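Side-chain contact in methionine import ATP-binding protein metN 2 (Enterococcus faecalis, PDB 2QSW), which is probably the ATP-binding subunit of an ABC-type importer, represented here by its C-terminal NIL domain, a small ACT-like alpha-beta module: residues A[40-43]-A[44-48]. Sequence-based numbering, arbitrary orientation. Where two conformers were deposited one is given.
Sequences ISHI and VQEYQ. With ZN (zinc ion), chain C.
His42 and Glu46, one helical turn apart, grip a zinc ion between them. The imidazole binds through NE2, with His42 NE2 to zinc at 2.0 Å, and the carboxylate binds through one oxygen, Glu46 OE1 lying 1.9 Å from the metal. Glu46 OE2 stays 3.2 Å from the zinc, which makes the carboxylate essentially monodentate. The two side chains run side by side and point the same way because both carry CG anti to the backbone N (chi1 -175° for His42, 179° for Glu46), and the glutamate continues extended beyond CG. Their flat groups are turned 64° against each other. His42 NE2 and Glu46 OE1 come within 3.0 Å as neighbouring ligands of one metal, without a hydrogen bond; the positive ion probably offsets the negative charge of the carboxylate.

This i, i+4 pair sits on the outer side of helix 39-47, which together with helix 77-89 covers one face of the antiparallel sheet of the NIL domain, in the ACT-like arrangement of its clan. On the inner side, Ile43 and Tyr47 pack against helix 77-89, touching Leu87 and the pair Ala82 and Ala83 respectively, while Ile40 and Val44 both reach Val51 of strand 50-61.

Apolar contacts of the same spacing join these inward residues. The Tyr47 ring presents its CD2 edge to Ile43, 4.0 Å from Ile43 CB. Ile40 CG2 and Val44 CG2 meet more loosely, at 4.3 Å. Separately, CG of the adjacent Glu46 lies over one face of the Tyr47 ring, near the rim.

Regular alpha-helical hydrogen bonds set this spacing, among them Glu46 N to His42 O at 2.9 Å, which links the backbones of the two zinc ligands. At the C-terminal end the helix breaks off at Gln48, whose phi is positive.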
loop_
_atom_site.group_PDB
_atom_site.type_symbol
_atom_site.label_atom_id
_atom_site.label_comp_id
_atom_site.label_asym_id
_atom_site.label_seq_id
_atom_site.Cartn_x
_atom_site.Cartn_y
_atom_site.Cartn_z
ATOM N N ILE A 40 15.738 -5.311 -7.514
ATOM C CA ILE A 40 16.092 -4.719 -6.213
ATOM C C ILE A 40 17.155 -3.654 -6.379
ATOM O O ILE A 40 17.044 -2.540 -5.842
ATOM C CB ILE A 40 16.517 -5.756 -5.165
ATOM C CG1 ILE A 40 15.336 -6.680 -4.846
ATOM C CG2 ILE A 40 17.055 -5.055 -3.915
ATOM C CD1 ILE A 40 14.077 -6.012 -4.237
ATOM N N SER A 41 18.212 -3.932 -7.141
ATOM C CA SER A 41 19.210 -2.860 -7.358
ATOM C C SER A 41 18.619 -1.668 -8.114
ATOM O O SER A 41 19.013 -0.507 -7.881
ATOM C CB SER A 41 20.466 -3.385 -8.072
ATOM O OG SER A 41 20.108 -4.106 -9.222
ATOM N N HIS A 42 17.712 -1.949 -9.050
ATOM C CA HIS A 42 17.102 -0.895 -9.826
ATOM C C HIS A 42 16.400 0.140 -8.917
ATOM O O HIS A 42 16.591 1.346 -9.034
ATOM C CB HIS A 42 16.106 -1.521 -10.778
ATOM C CG HIS A 42 15.491 -0.554 -11.727
ATOM N ND1 HIS A 42 16.001 -0.327 -12.985
ATOM C CD2 HIS A 42 14.417 0.257 -11.606
ATOM C CE1 HIS A 42 15.261 0.581 -13.599
ATOM N NE2 HIS A 42 14.288 0.943 -12.789
ATOM N N ILE A 43 15.613 -0.364 -7.980
ATOM C CA ILE A 43 14.891 0.539 -7.073
ATOM C C ILE A 43 15.830 1.205 -6.052
ATOM O O ILE A 43 15.630 2.374 -5.718
ATOM C CB ILE A 43 13.619 -0.110 -6.410
ATOM C CG1 ILE A 43 13.943 -1.211 -5.376
ATOM C CG2 ILE A 43 12.693 -0.582 -7.502
ATOM C CD1 ILE A 43 12.895 -1.289 -4.277
ATOM N N VAL A 44 16.855 0.485 -5.586
ATOM C CA VAL A 44 17.814 1.084 -4.699
ATOM C C VAL A 44 18.425 2.316 -5.320
ATOM O O VAL A 44 18.493 3.368 -4.686
ATOM C CB VAL A 44 18.937 0.080 -4.319
ATOM C CG1 VAL A 44 20.143 0.816 -3.687
ATOM C CG2 VAL A 44 18.369 -1.006 -3.385
ATOM N N GLN A 45 18.843 2.195 -6.576
ATOM C CA GLN A 45 19.533 3.263 -7.265
ATOM C C GLN A 45 18.587 4.379 -7.669
ATOM O O GLN A 45 18.919 5.577 -7.545
ATOM C CB GLN A 45 20.241 2.669 -8.472
ATOM C CG GLN A 45 21.377 1.794 -8.043
ATOM C CD GLN A 45 22.070 1.108 -9.179
ATOM O OE1 GLN A 45 21.462 0.383 -9.992
ATOM N NE2 GLN A 45 23.366 1.296 -9.226
ATOM N N GLU A 46 17.406 4.020 -8.147
ATOM C CA GLU A 46 16.507 5.032 -8.666
ATOM C C GLU A 46 15.862 5.865 -7.574
ATOM O O GLU A 46 15.666 7.082 -7.782
ATOM C CB GLU A 46 15.427 4.396 -9.527
ATOM C CG GLU A 46 14.435 5.387 -10.083
ATOM C CD GLU A 46 13.613 4.801 -11.215
ATOM O OE1 GLU A 46 13.938 3.737 -11.730
ATOM O OE2 GLU A 46 12.605 5.416 -11.605
ATOM N N TYR A 47 15.495 5.210 -6.461
ATOM C CA TYR A 47 14.732 5.847 -5.408
ATOM C C TYR A 47 15.549 6.160 -4.157
ATOM O O TYR A 47 15.022 6.728 -3.232
ATOM C CB TYR A 47 13.488 5.013 -5.077
ATOM C CG TYR A 47 12.580 4.852 -6.283
ATOM C CD1 TYR A 47 11.723 5.865 -6.665
ATOM C CD2 TYR A 47 12.606 3.701 -7.043
ATOM C CE1 TYR A 47 10.928 5.742 -7.762
ATOM C CE2 TYR A 47 11.817 3.543 -8.153
ATOM C CZ TYR A 47 10.947 4.569 -8.503
ATOM O OH TYR A 47 10.125 4.430 -9.605
ATOM N N GLN A 48 16.823 5.779 -4.121
ATOM C CA GLN A 48 17.682 6.060 -2.976
ATOM C C GLN A 48 17.092 5.495 -1.716
ATOM O O GLN A 48 16.963 6.175 -0.683
ATOM C CB GLN A 48 17.959 7.542 -2.868
ATOM C CG GLN A 48 18.677 8.067 -4.097
ATOM C CD GLN A 48 20.077 7.486 -4.226
ATOM O OE1 GLN A 48 20.423 6.788 -5.222
ATOM N NE2 GLN A 48 20.901 7.744 -3.196
HETATM ZN ZN ZN C . 13.135 2.586 -13.059
#